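Local atomic coordinates of Pre-mRNA-splicing factor 38 (Chaetomium thermophilum, PDB entry 5F5T), a protein that is probably required for pre-mRNA splicing in the nucleus, as a spliceosomal factor of the PRP38 family. Residues A41-I46 with L91-L96; S49-E54 with V69-F74; A62-R67 with K106-F111; S86-L91 with L119-A124. All coordinates share one frame; numbering follows the deposited sequence.

Contact 1 (A41-I46 with L91-L96); sequences AVRERI and LAFKLL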
loop_
_atom_site.group_PDB
_atom_site.type_symbol
_atom_site.label_atom_id
_atom_site.label_comp_id
_atom_site.label_asym_id
_atom_site.label_seq_id
_atom_site.Cartn_x
_atom_site.Cartn_y
_atom_site.Cartn_z
ATOM N N ALA A 41 18.941 6.430 6.909
ATOM C CA ALA A 41 18.620 7.025 8.201
ATOM C C ALA A 41 17.677 6.121 8.988
ATOM O O ALA A 41 17.905 5.835 10.168
ATOM C CB ALA A 41 18.006 8.399 8.011
ATOM N N VAL A 42 16.618 5.671 8.325
ATOM C CA VAL A 42 15.647 4.796 8.961
ATOM C C VAL A 42 16.272 3.443 9.314
ATOM O O VAL A 42 15.978 2.882 10.370
ATOM C CB VAL A 42 14.420 4.578 8.058
ATOM C CG1 VAL A 42 13.391 3.708 8.759
ATOM C CG2 VAL A 42 13.807 5.913 7.672
ATOM N N ARG A 43 17.154 2.936 8.454
ATOM C CA ARG A 43 17.857 1.689 8.755
ATOM C C ARG A 43 18.656 1.835 10.043
ATOM O O ARG A 43 18.699 0.920 10.871
ATOM C CB ARG A 43 18.789 1.270 7.617
ATOM C CG ARG A 43 18.129 1.072 6.273
ATOM C CD ARG A 43 19.040 0.276 5.357
ATOM N NE ARG A 43 20.289 0.965 5.035
ATOM C CZ ARG A 43 20.498 1.670 3.928
ATOM N NH1 ARG A 43 19.540 1.790 3.023
ATOM N NH2 ARG A 43 21.671 2.254 3.728
ATOM N N GLU A 44 19.287 2.995 10.194
ATOM C CA GLU A 44 20.038 3.307 11.402
ATOM C C GLU A 44 19.111 3.319 12.609
ATOM O O GLU A 44 19.396 2.676 13.618
ATOM C CB GLU A 44 20.745 4.659 11.272
ATOM C CG GLU A 44 21.766 4.734 10.150
ATOM C CD GLU A 44 22.264 6.147 9.915
ATOM O OE1 GLU A 44 22.052 7.008 10.796
ATOM O OE2 GLU A 44 22.867 6.399 8.851
ATOM N N ARG A 45 18.003 4.050 12.502
ATOM C CA ARG A 45 17.050 4.148 13.605
ATOM C C ARG A 45 16.568 2.769 14.042
ATOM O O ARG A 45 16.402 2.508 15.236
ATOM C CB ARG A 45 15.846 5.011 13.215
ATOM C CG ARG A 45 16.188 6.426 12.778
ATOM C CD ARG A 45 17.029 7.143 13.814
ATOM N NE ARG A 45 16.360 7.187 15.110
ATOM C CZ ARG A 45 16.986 7.130 16.281
ATOM N NH1 ARG A 45 18.306 7.027 16.326
ATOM N NH2 ARG A 45 16.287 7.177 17.408
ATOM N N ILE A 46 16.359 1.886 13.068
ATOM C CA ILE A 46 15.921 0.524 13.351
ATOM C C ILE A 46 16.979 -0.339 14.025
ATOM O O ILE A 46 16.728 -0.909 15.082
ATOM C CB ILE A 46 15.469 -0.193 12.065
ATOM C CG1 ILE A 46 14.198 0.448 11.523
ATOM C CG2 ILE A 46 15.205 -1.663 12.330
ATOM C CD1 ILE A 46 13.721 -0.198 10.270
ATOM N N LEU A 91 10.130 -5.184 11.786
ATOM C CA LEU A 91 9.848 -6.497 11.233
ATOM C C LEU A 91 9.819 -6.450 9.715
ATOM O O LEU A 91 10.215 -7.408 9.057
ATOM C CB LEU A 91 8.528 -7.039 11.781
ATOM C CG LEU A 91 8.637 -7.488 13.238
ATOM C CD1 LEU A 91 7.305 -7.985 13.772
ATOM C CD2 LEU A 91 9.697 -8.573 13.358
ATOM N N ALA A 92 9.364 -5.332 9.156
ATOM C CA ALA A 92 9.417 -5.164 7.708
ATOM C C ALA A 92 10.867 -5.198 7.232
ATOM O O ALA A 92 11.194 -5.859 6.244
ATOM C CB ALA A 92 8.750 -3.868 7.293
ATOM N N PHE A 93 11.734 -4.492 7.950
ATOM C CA PHE A 93 13.148 -4.447 7.603
ATOM C C PHE A 93 13.764 -5.829 7.721
ATOM O O PHE A 93 14.567 -6.243 6.878
ATOM C CB PHE A 93 13.897 -3.458 8.497
ATOM C CG PHE A 93 15.340 -3.274 8.121
ATOM C CD1 PHE A 93 15.688 -2.617 6.951
ATOM C CD2 PHE A 93 16.349 -3.759 8.936
ATOM C CE1 PHE A 93 17.018 -2.447 6.600
ATOM C CE2 PHE A 93 17.681 -3.593 8.592
ATOM C CZ PHE A 93 18.014 -2.935 7.422
ATOM N N LYS A 94 13.364 -6.552 8.760
ATOM C CA LYS A 94 13.840 -7.912 8.945
ATOM C C LYS A 94 13.392 -8.808 7.801
ATOM O O LYS A 94 14.138 -9.670 7.363
ATOM C CB LYS A 94 13.349 -8.483 10.271
ATOM C CG LYS A 94 13.891 -9.868 10.573
ATOM C CD LYS A 94 15.390 -9.936 10.338
ATOM C CE LYS A 94 16.163 -9.826 11.639
ATOM N NZ LYS A 94 17.548 -10.365 11.512
ATOM N N LEU A 95 12.178 -8.591 7.309
ATOM C CA LEU A 95 11.684 -9.344 6.167
ATOM C C LEU A 95 12.522 -9.021 4.937
ATOM O O LEU A 95 12.826 -9.904 4.133
ATOM C CB LEU A 95 10.211 -9.040 5.908
ATOM C CG LEU A 95 9.214 -9.910 6.678
ATOM C CD1 LEU A 95 7.794 -9.545 6.293
ATOM C CD2 LEU A 95 9.475 -11.390 6.449
ATOM N N LEU A 96 12.899 -7.754 4.796
ATOM C CA LEU A 96 13.796 -7.355 3.718
ATOM C C LEU A 96 15.114 -8.115 3.826
ATOM O O LEU A 96 15.676 -8.549 2.821
ATOM C CB LEU A 96 14.054 -5.847 3.753
ATOM C CG LEU A 96 12.913 -4.936 3.306
ATOM C CD1 LEU A 96 13.295 -3.477 3.496
ATOM C CD2 LEU A 96 12.545 -5.210 1.859
#
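Phe93 of helix 87-98 reaches across to helix 40-48 and lies against Arg43 and Ile46, with the Arg43 and Phe93 CA atoms 7.8 Å apart. Its first torsion places CG opposite the backbone N (chi1 -175°), which carries the ring out toward the other helix. Starting at the root, Phe93 CB meets the tip of Ile46, whose CD1 lies 3.7 Å away. The same methyl remains near Phe93 CG. Phe93 CD2 comes within 4.1 Å of the other Ile46 branch, CG2, so both branches of the isoleucine lie obliquely along one side of the inner part of the ring. Arg43 comes in on the same side of the ring plane, further out, at CE1 and CZ. Phe93 CE1 is 3.6 Å from Arg43 CD and 3.7 Å from Arg43 CG, and CZ approaches CD at 4.0 Å. The arginine crosses the phenylalanine at about a right angle and touches it through these methylenes. Beyond them its chain bends at chi3 (-64°), and the guanidinium plane is turned only 20° from that of the ring, with NH1 weakly bonded to the carbonyl of Met38. No hydrogen bond joins the two helices here. Ile46 also packs on Leu89 and Cys90, earlier in the same partner helix. Among surrounding helices, Trp52 of 50-55 meets the Phe93 ring, and Leu91, Ala92 and Leu95 turn to 61-71 and 117-130.

Contact 2 (S49-E54 with V69-F74); sequences SYFWKE and VEHVRF
Close to where Phe51 packs on His71, the carbonyl oxygen of Val69 is gripped by two guanidinium nitrogens of Arg73. Arg73 NH1 donates to Val69 O at 2.7 Å (N-H...O 159°), and NH2 adds a weak second bond. NH1 also donates to Val72 O at 3.0 Å, so one nitrogen ties the last helical turn to Val72, the first residue past helix 61-71. This is a surface contact of the PRP38 family region, between the start of helix 50-55 and the C-terminal end of helix 61-71. Ser49 is the N-cap of the former, its OG accepting from Trp52 N at 3.2 Å. Phe51, in the first turn of helix 50-55, directs its ring across, CG lying anti to the backbone N (chi1 179°). It forms an offset edge-to-face pair with His71, its edge directed at the imidazole face, centroids 5.3 Å apart and planes at 79°. Phe51 CE1 lies 3.5 Å from both CB and CG of His71. The imidazole NE2 is weakly hydrogen-bonded to Gln55 OE1, at the end of helix 50-55.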
loop_
_atom_site.group_PDB
_atom_site.type_symbol
_atom_site.label_atom_id
_atom_site.label_comp_id
_atom_site.label_asym_id
_atom_site.label_seq_id
_atom_site.Cartn_x
_atom_site.Cartn_y
_atom_site.Cartn_z
ATOM N N SER A 49 17.645 0.441 17.456
ATOM C CA SER A 49 16.472 0.368 18.328
ATOM C C SER A 49 16.515 -0.836 19.260
ATOM O O SER A 49 17.086 -1.878 18.934
ATOM C CB SER A 49 15.179 0.315 17.512
ATOM O OG SER A 49 14.996 -0.968 16.936
ATOM N N TYR A 50 15.901 -0.672 20.426
ATOM C CA TYR A 50 15.807 -1.726 21.424
ATOM C C TYR A 50 15.034 -2.941 20.915
ATOM O O TYR A 50 15.406 -4.084 21.177
ATOM C CB TYR A 50 15.140 -1.176 22.680
ATOM C CG TYR A 50 14.925 -2.187 23.777
ATOM C CD1 TYR A 50 15.953 -2.512 24.648
ATOM C CD2 TYR A 50 13.689 -2.793 23.961
ATOM C CE1 TYR A 50 15.765 -3.422 25.664
ATOM C CE2 TYR A 50 13.492 -3.709 24.976
ATOM C CZ TYR A 50 14.535 -4.019 25.826
ATOM O OH TYR A 50 14.352 -4.927 26.841
ATOM N N PHE A 51 13.944 -2.690 20.199
ATOM C CA PHE A 51 13.109 -3.773 19.707
ATOM C C PHE A 51 13.873 -4.661 18.736
ATOM O O PHE A 51 13.725 -5.877 18.746
ATOM C CB PHE A 51 11.853 -3.236 19.031
ATOM C CG PHE A 51 10.974 -4.312 18.481
ATOM C CD1 PHE A 51 10.120 -5.013 19.317
ATOM C CD2 PHE A 51 11.010 -4.639 17.134
ATOM C CE1 PHE A 51 9.307 -6.014 18.819
ATOM C CE2 PHE A 51 10.199 -5.641 16.629
ATOM C CZ PHE A 51 9.346 -6.329 17.474
ATOM N N TRP A 52 14.677 -4.045 17.882
ATOM C CA TRP A 52 15.482 -4.797 16.931
ATOM C C TRP A 52 16.495 -5.668 17.675
ATOM O O TRP A 52 16.647 -6.853 17.383
ATOM C CB TRP A 52 16.185 -3.845 15.967
ATOM C CG TRP A 52 17.100 -4.515 15.004
ATOM C CD1 TRP A 52 18.445 -4.696 15.146
ATOM C CD2 TRP A 52 16.753 -5.066 13.728
ATOM N NE1 TRP A 52 18.954 -5.341 14.046
ATOM C CE2 TRP A 52 17.936 -5.578 13.159
ATOM C CE3 TRP A 52 15.557 -5.182 13.014
ATOM C CZ2 TRP A 52 17.959 -6.196 11.911
ATOM C CZ3 TRP A 52 15.581 -5.796 11.772
ATOM C CH2 TRP A 52 16.773 -6.297 11.234
ATOM N N LYS A 53 17.173 -5.069 18.649
ATOM C CA LYS A 53 18.223 -5.747 19.403
ATOM C C LYS A 53 17.704 -6.887 20.279
ATOM O O LYS A 53 18.405 -7.876 20.486
ATOM C CB LYS A 53 18.980 -4.737 20.268
ATOM C CG LYS A 53 19.835 -3.760 19.473
ATOM C CD LYS A 53 20.616 -2.841 20.399
ATOM C CE LYS A 53 21.265 -1.700 19.631
ATOM N NZ LYS A 53 22.334 -2.183 18.712
ATOM N N GLU A 54 16.491 -6.749 20.804
ATOM C CA GLU A 54 15.969 -7.723 21.764
ATOM C C GLU A 54 14.941 -8.697 21.192
ATOM O O GLU A 54 14.703 -9.756 21.769
ATOM C CB GLU A 54 15.343 -6.996 22.958
ATOM C CG GLU A 54 16.344 -6.323 23.871
ATOM C CD GLU A 54 17.117 -7.318 24.706
ATOM O OE1 GLU A 54 16.542 -8.373 25.050
ATOM O OE2 GLU A 54 18.294 -7.046 25.025
ATOM N N VAL A 69 2.336 -11.284 16.214
ATOM C CA VAL A 69 1.249 -11.496 17.167
ATOM C C VAL A 69 1.610 -10.911 18.534
ATOM O O VAL A 69 0.796 -10.259 19.191
ATOM C CB VAL A 69 0.912 -12.989 17.310
ATOM C CG1 VAL A 69 -0.030 -13.221 18.480
ATOM C CG2 VAL A 69 0.302 -13.512 16.018
ATOM N N GLU A 70 2.847 -11.146 18.947
ATOM C CA GLU A 70 3.340 -10.715 20.250
ATOM C C GLU A 70 3.496 -9.197 20.422
ATOM O O GLU A 70 3.185 -8.654 21.479
ATOM C CB GLU A 70 4.683 -11.398 20.515
ATOM C CG GLU A 70 5.071 -11.525 21.969
ATOM C CD GLU A 70 6.282 -12.419 22.143
ATOM O OE1 GLU A 70 6.889 -12.396 23.235
ATOM O OE2 GLU A 70 6.625 -13.149 21.184
ATOM N N HIS A 71 3.993 -8.515 19.394
ATOM C CA HIS A 71 4.548 -7.180 19.588
ATOM C C HIS A 71 3.951 -6.030 18.779
ATOM O O HIS A 71 4.094 -4.873 19.172
ATOM C CB HIS A 71 6.052 -7.218 19.303
ATOM C CG HIS A 71 6.832 -8.040 20.278
ATOM N ND1 HIS A 71 6.930 -7.710 21.617
ATOM C CD2 HIS A 71 7.557 -9.168 20.117
ATOM C CE1 HIS A 71 7.674 -8.607 22.232
ATOM N NE2 HIS A 71 8.072 -9.504 21.349
ATOM N N VAL A 72 3.313 -6.302 17.647
ATOM C CA VAL A 72 2.818 -5.176 16.863
ATOM C C VAL A 72 1.341 -4.917 17.159
ATOM O O VAL A 72 0.494 -5.816 17.120
ATOM C CB VAL A 72 3.097 -5.339 15.337
ATOM C CG1 VAL A 72 3.958 -6.544 15.069
ATOM C CG2 VAL A 72 1.838 -5.336 14.506
ATOM N N ARG A 73 1.076 -3.678 17.551
ATOM C CA ARG A 73 -0.255 -3.230 17.924
ATOM C C ARG A 73 -0.703 -2.078 17.037
ATOM O O ARG A 73 -1.778 -1.515 17.238
ATOM C CB ARG A 73 -0.283 -2.809 19.393
ATOM C CG ARG A 73 -0.019 -3.943 20.359
ATOM C CD ARG A 73 -0.980 -5.097 20.113
ATOM N NE ARG A 73 -0.758 -6.196 21.048
ATOM C CZ ARG A 73 -0.227 -7.368 20.716
ATOM N NH1 ARG A 73 0.144 -7.602 19.464
ATOM N NH2 ARG A 73 -0.067 -8.308 21.637
ATOM N N PHE A 74 0.146 -1.704 16.081
ATOM C CA PHE A 74 -0.192 -0.644 15.139
ATOM C C PHE A 74 0.728 -0.632 13.926
ATOM O O PHE A 74 1.799 -1.234 13.934
ATOM C CB PHE A 74 -0.150 0.725 15.827
ATOM C CG PHE A 74 1.172 1.053 16.458
ATOM C CD1 PHE A 74 2.183 1.650 15.716
ATOM C CD2 PHE A 74 1.405 0.772 17.796
ATOM C CE1 PHE A 74 3.401 1.955 16.295
ATOM C CE2 PHE A 74 2.621 1.074 18.380
ATOM C CZ PHE A 74 3.622 1.666 17.626
#

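Contact 3 (A62-R67 with K106-F111); sequences ADIVDR and KEYLYF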
loop_
_atom_site.group_PDB
_atom_site.type_symbol
_atom_site.label_atom_id
_atom_site.label_comp_id
_atom_site.label_asym_id
_atom_site.label_seq_id
_atom_site.Cartn_x
_atom_site.Cartn_y
_atom_site.Cartn_z
ATOM N N ALA A 62 9.231 -18.232 10.897
ATOM C CA ALA A 62 8.208 -18.619 11.876
ATOM C C ALA A 62 8.141 -17.584 12.997
ATOM O O ALA A 62 7.053 -17.134 13.458
ATOM C CB ALA A 62 8.516 -19.991 12.440
ATOM N N ASP A 63 9.339 -17.192 13.412
ATOM C CA ASP A 63 9.499 -16.196 14.447
ATOM C C ASP A 63 8.811 -14.924 14.013
ATOM O O ASP A 63 8.371 -14.163 14.849
ATOM C CB ASP A 63 10.974 -15.925 14.733
ATOM C CG ASP A 63 11.654 -17.088 15.418
ATOM O OD1 ASP A 63 10.973 -17.838 16.151
ATOM O OD2 ASP A 63 12.875 -17.249 15.225
ATOM N N ILE A 64 8.731 -14.685 12.706
ATOM C CA ILE A 64 8.125 -13.454 12.218
ATOM C C ILE A 64 6.663 -13.382 12.645
ATOM O O ILE A 64 6.232 -12.386 13.221
ATOM C CB ILE A 64 8.222 -13.333 10.686
ATOM C CG1 ILE A 64 9.643 -12.946 10.275
ATOM C CG2 ILE A 64 7.233 -12.300 10.167
ATOM C CD1 ILE A 64 10.099 -11.631 10.862
ATOM N N VAL A 65 5.917 -14.456 12.395
ATOM C CA VAL A 65 4.519 -14.523 12.810
ATOM C C VAL A 65 4.417 -14.379 14.317
ATOM O O VAL A 65 3.588 -13.604 14.827
ATOM C CB VAL A 65 3.844 -15.842 12.391
ATOM C CG1 VAL A 65 2.438 -15.920 12.973
ATOM C CG2 VAL A 65 3.787 -15.957 10.884
ATOM N N ASP A 66 5.275 -15.108 15.034
ATOM C CA ASP A 66 5.233 -15.017 16.497
ATOM C C ASP A 66 5.447 -13.578 16.992
ATOM O O ASP A 66 4.725 -13.100 17.869
ATOM C CB ASP A 66 6.275 -15.946 17.130
ATOM C CG ASP A 66 5.955 -17.420 16.918
ATOM O OD1 ASP A 66 4.794 -17.823 17.148
ATOM O OD2 ASP A 66 6.870 -18.182 16.540
ATOM N N ARG A 67 6.417 -12.885 16.402
ATOM C CA ARG A 67 6.741 -11.508 16.761
ATOM C C ARG A 67 5.609 -10.560 16.413
ATOM O O ARG A 67 5.342 -9.618 17.148
ATOM C CB ARG A 67 8.022 -11.034 16.060
ATOM C CG ARG A 67 9.302 -11.731 16.496
ATOM C CD ARG A 67 9.479 -11.718 17.998
ATOM N NE ARG A 67 9.821 -13.049 18.487
ATOM C CZ ARG A 67 11.058 -13.469 18.718
ATOM N NH1 ARG A 67 12.086 -12.655 18.526
ATOM N NH2 ARG A 67 11.265 -14.702 19.154
ATOM N N LYS A 106 2.715 -16.108 0.827
ATOM C CA LYS A 106 1.382 -16.632 0.584
ATOM C C LYS A 106 0.744 -17.027 1.913
ATOM O O LYS A 106 -0.426 -16.696 2.185
ATOM C CB LYS A 106 1.469 -17.815 -0.379
ATOM C CG LYS A 106 0.185 -18.160 -1.107
ATOM C CD LYS A 106 0.440 -19.331 -2.039
ATOM C CE LYS A 106 1.414 -18.927 -3.152
ATOM N NZ LYS A 106 1.367 -19.805 -4.358
ATOM N N GLU A 107 1.531 -17.705 2.747
ATOM C CA GLU A 107 1.066 -18.108 4.070
ATOM C C GLU A 107 0.714 -16.909 4.940
ATOM O O GLU A 107 -0.380 -16.855 5.522
ATOM C CB GLU A 107 2.117 -18.957 4.786
ATOM C CG GLU A 107 1.690 -19.354 6.190
ATOM C CD GLU A 107 2.840 -19.825 7.055
ATOM O OE1 GLU A 107 2.788 -19.581 8.279
ATOM O OE2 GLU A 107 3.789 -20.438 6.521
ATOM N N TYR A 108 1.642 -15.952 5.010
ATOM C CA TYR A 108 1.470 -14.781 5.861
ATOM C C TYR A 108 0.172 -14.111 5.470
ATOM O O TYR A 108 -0.774 -14.018 6.265
ATOM C CB TYR A 108 2.612 -13.775 5.695
ATOM C CG TYR A 108 3.945 -14.151 6.308
ATOM C CD1 TYR A 108 4.047 -15.148 7.265
ATOM C CD2 TYR A 108 5.105 -13.481 5.934
ATOM C CE1 TYR A 108 5.275 -15.478 7.821
ATOM C CE2 TYR A 108 6.327 -13.800 6.482
ATOM C CZ TYR A 108 6.410 -14.797 7.428
ATOM O OH TYR A 108 7.637 -15.115 7.973
ATOM N N LEU A 109 0.131 -13.721 4.199
ATOM C CA LEU A 109 -0.933 -12.908 3.646
ATOM C C LEU A 109 -2.286 -13.581 3.830
ATOM O O LEU A 109 -3.146 -13.067 4.548
ATOM C CB LEU A 109 -0.660 -12.642 2.161
ATOM C CG LEU A 109 -1.377 -11.487 1.467
ATOM C CD1 LEU A 109 -0.896 -10.157 2.006
ATOM C CD2 LEU A 109 -1.164 -11.553 -0.040
ATOM N N TYR A 110 -2.452 -14.764 3.249
ATOM C CA TYR A 110 -3.783 -15.350 3.212
ATOM C C TYR A 110 -4.160 -16.022 4.533
ATOM O O TYR A 110 -5.184 -15.685 5.142
ATOM C CB TYR A 110 -3.877 -16.341 2.055
ATOM C CG TYR A 110 -3.663 -15.662 0.718
ATOM C CD1 TYR A 110 -4.580 -14.740 0.233
ATOM C CD2 TYR A 110 -2.543 -15.943 -0.056
ATOM C CE1 TYR A 110 -4.383 -14.107 -0.983
ATOM C CE2 TYR A 110 -2.341 -15.319 -1.276
ATOM C CZ TYR A 110 -3.264 -14.403 -1.735
ATOM O OH TYR A 110 -3.066 -13.780 -2.948
ATOM N N PHE A 111 -3.305 -16.915 5.015
ATOM C CA PHE A 111 -3.668 -17.760 6.144
ATOM C C PHE A 111 -3.398 -16.985 7.432
ATOM O O PHE A 111 -4.265 -16.877 8.337
ATOM C CB PHE A 111 -2.864 -19.060 6.078
ATOM C CG PHE A 111 -3.319 -20.126 7.035
ATOM C CD1 PHE A 111 -2.672 -20.318 8.243
ATOM C CD2 PHE A 111 -4.369 -20.967 6.705
ATOM C CE1 PHE A 111 -3.081 -21.312 9.117
ATOM C CE2 PHE A 111 -4.785 -21.959 7.574
ATOM C CZ PHE A 111 -4.138 -22.132 8.783
#
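Helices 61-71 and 102-115 come together at Val65 and Tyr108, whose CA atoms are 7.6 Å apart, and the second helix widens into a pi-type turn over residues 107-111. This is helix-helix packing within the largely helical PRP38 fold, carried by one aromatic residue set against two consecutive branched ones. Tyr108 leaves its helix with CG opposite the carbonyl carbon (chi1 -73°), and although its CB does not aim at the partner helix, the far end of the ring swings in to meet it. Val65 and Ile64 meet the ring obliquely from the same side of its plane. Val65 sits at one ring edge carbon pair: its CG2 methyl lies 3.4 Å from Tyr108 CE1 and 3.7 Å from CD1. Ile64 lies at the phenol end, crossing the tyrosine at about a right angle. Ile64 CG2 is 3.8 Å from Tyr108 CZ, and the CB-bearing stem sits beside the hydroxyl. The remainder of Ile64, with its CD1 tip, leads away from helix 102-115 to Leu91 and Leu95 of helix 87-98. Tyr108 also rests on Leu95 and on Leu119 of helix 117-130, which places the ring where four helices converge. The hydroxyl of Tyr108 is satisfied: OH, 3.3 Å from Ile64 CB, is hydrogen-bonded to Glu61 O, one turn before Val65 and just ahead of the segment.

Contact 4 (S86-L91 with L119-A124); sequences SPFLCL and LRALAA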
loop_
_atom_site.group_PDB
_atom_site.type_symbol
_atom_site.label_atom_id
_atom_site.label_comp_id
_atom_site.label_asym_id
_atom_site.label_seq_id
_atom_site.Cartn_x
_atom_site.Cartn_y
_atom_site.Cartn_z
ATOM N N SER A 86 8.573 1.715 14.647
ATOM C CA SER A 86 7.593 0.790 15.195
ATOM C C SER A 86 8.100 -0.633 15.049
ATOM O O SER A 86 8.902 -0.916 14.157
ATOM C CB SER A 86 6.250 0.936 14.486
ATOM O OG SER A 86 6.350 0.511 13.138
ATOM N N PRO A 87 7.643 -1.533 15.931
ATOM C CA PRO A 87 7.957 -2.953 15.761
ATOM C C PRO A 87 7.559 -3.432 14.369
ATOM O O PRO A 87 8.247 -4.253 13.770
ATOM C CB PRO A 87 7.109 -3.620 16.843
ATOM C CG PRO A 87 7.046 -2.583 17.929
ATOM C CD PRO A 87 6.880 -1.287 17.170
ATOM N N PHE A 88 6.465 -2.881 13.856
ATOM C CA PHE A 88 5.987 -3.185 12.515
ATOM C C PHE A 88 7.055 -2.884 11.463
ATOM O O PHE A 88 7.363 -3.728 10.613
ATOM C CB PHE A 88 4.707 -2.396 12.243
ATOM C CG PHE A 88 4.124 -2.620 10.878
ATOM C CD1 PHE A 88 3.307 -3.707 10.632
ATOM C CD2 PHE A 88 4.348 -1.710 9.857
ATOM C CE1 PHE A 88 2.755 -3.906 9.384
ATOM C CE2 PHE A 88 3.795 -1.905 8.605
ATOM C CZ PHE A 88 2.998 -3.004 8.369
ATOM N N LEU A 89 7.627 -1.687 11.539
ATOM C CA LEU A 89 8.663 -1.271 10.601
ATOM C C LEU A 89 9.907 -2.138 10.735
ATOM O O LEU A 89 10.493 -2.558 9.734
ATOM C CB LEU A 89 9.031 0.194 10.817
ATOM C CG LEU A 89 9.997 0.783 9.791
ATOM C CD1 LEU A 89 9.458 0.588 8.386
ATOM C CD2 LEU A 89 10.234 2.257 10.071
ATOM N N CYS A 90 10.293 -2.417 11.977
ATOM C CA CYS A 90 11.471 -3.229 12.246
ATOM C C CYS A 90 11.319 -4.613 11.638
ATOM O O CYS A 90 12.253 -5.147 11.041
ATOM C CB CYS A 90 11.712 -3.348 13.751
ATOM S SG CYS A 90 12.123 -1.793 14.561
ATOM N N LEU A 91 10.130 -5.184 11.786
ATOM C CA LEU A 91 9.848 -6.497 11.233
ATOM C C LEU A 91 9.819 -6.450 9.715
ATOM O O LEU A 91 10.215 -7.408 9.057
ATOM C CB LEU A 91 8.528 -7.039 11.781
ATOM C CG LEU A 91 8.637 -7.488 13.238
ATOM C CD1 LEU A 91 7.305 -7.985 13.772
ATOM C CD2 LEU A 91 9.697 -8.573 13.358
ATOM N N LEU A 119 -0.386 -9.168 10.543
ATOM C CA LEU A 119 0.460 -10.006 9.702
ATOM C C LEU A 119 0.150 -9.733 8.230
ATOM O O LEU A 119 1.054 -9.675 7.393
ATOM C CB LEU A 119 0.267 -11.488 10.023
ATOM C CG LEU A 119 1.161 -12.446 9.233
ATOM C CD1 LEU A 119 2.621 -12.013 9.353
ATOM C CD2 LEU A 119 0.991 -13.866 9.730
ATOM N N ARG A 120 -1.135 -9.573 7.918
ATOM C CA ARG A 120 -1.555 -9.235 6.560
ATOM C C ARG A 120 -1.062 -7.854 6.173
ATOM O O ARG A 120 -0.666 -7.625 5.031
ATOM C CB ARG A 120 -3.080 -9.311 6.414
ATOM C CG ARG A 120 -3.579 -8.820 5.062
ATOM C CD ARG A 120 -5.009 -9.232 4.763
ATOM N NE ARG A 120 -5.203 -10.667 4.931
ATOM C CZ ARG A 120 -6.375 -11.283 4.827
ATOM N NH1 ARG A 120 -6.444 -12.595 4.997
ATOM N NH2 ARG A 120 -7.475 -10.592 4.555
ATOM N N ALA A 121 -1.108 -6.928 7.126
ATOM C CA ALA A 121 -0.631 -5.572 6.876
ATOM C C ALA A 121 0.860 -5.581 6.560
ATOM O O ALA A 121 1.311 -4.931 5.616
ATOM C CB ALA A 121 -0.914 -4.682 8.068
ATOM N N LEU A 122 1.612 -6.354 7.340
ATOM C CA LEU A 122 3.047 -6.489 7.145
ATOM C C LEU A 122 3.355 -7.105 5.793
ATOM O O LEU A 122 4.185 -6.592 5.044
ATOM C CB LEU A 122 3.661 -7.348 8.250
ATOM C CG LEU A 122 5.187 -7.486 8.206
ATOM C CD1 LEU A 122 5.842 -6.117 8.064
ATOM C CD2 LEU A 122 5.731 -8.236 9.415
ATOM N N ALA A 123 2.660 -8.192 5.475
ATOM C CA ALA A 123 2.876 -8.896 4.216
ATOM C C ALA A 123 2.555 -7.995 3.032
ATOM O O ALA A 123 3.289 -7.969 2.050
ATOM C CB ALA A 123 2.044 -10.165 4.164
ATOM N N ALA A 124 1.458 -7.254 3.129
ATOM C CA ALA A 124 1.060 -6.341 2.068
ATOM C C ALA A 124 2.105 -5.245 1.891
ATOM O O ALA A 124 2.457 -4.890 0.764
ATOM C CB ALA A 124 -0.297 -5.740 2.365
#
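Helix 87-98 packs through Phe88 and Leu91 on Ala121 and Leu122 of helix 117-130, the short axes of 87-91 and 119-124 passing 10.4 Å apart with a signed crossing angle of -47°. Ser86 opens the helix as its N-cap: its OG accepts from Leu89 N at 3.0 Å, and is also hydrogen-bonded to the carbonyl of Gly76. After Pro87 comes Phe88, which carries most of the contact from this side. With CG opposite the backbone N (chi1 179°), its ring extends over to the partner helix and touches it with CE1 and CZ. The CD1 methyl of Leu122 lies above one ring face, 4.0 Å from the plane and toward the rim, while Ala121 O stands at the edge, near the ring plane and 3.8 Å from CZ. Phe88 CE1 also meets two beta carbons, Leu122 CB at 3.7 Å and Ala121 CB at 4.0 Å. Leu89 turns away from helix 117-130, but Leu91, one turn after Phe88, brings its CB to 3.9 Å from Leu122 CD2, so the two branches of Leu122 are shared between Phe88 and Leu91. Phe166 of helix 163-172 packs on both Phe88 and Ala121. All four contacting residues are buried and no hydrogen bond crosses, consistent with the two helices being held here by apolar packing in the interior.

Helix 87-98 joins contacts 1 and 4, which share Leu91 and lie with centres 11 Å apart; helix 61-71 likewise joins contacts 2 and 3, 15 Å apart. Trp52 bridges contact 2 to contact 1, its CH2 being 3.4 Å from Phe93 CD2. Phe51 CZ reaches Pro87 CB at 3.6 Å, connecting contact 2 to contact 4. Contact 3 meets contact 4 where Val65 CG2 approaches Leu119 CD2 at 3.7 Å, and Arg120 NE is hydrogen-bonded to Leu109 O. Contact 4 is deepest, its centre about 6 Å from the chain's centre, whereas contact 2 is at the surface, about 16 Å out.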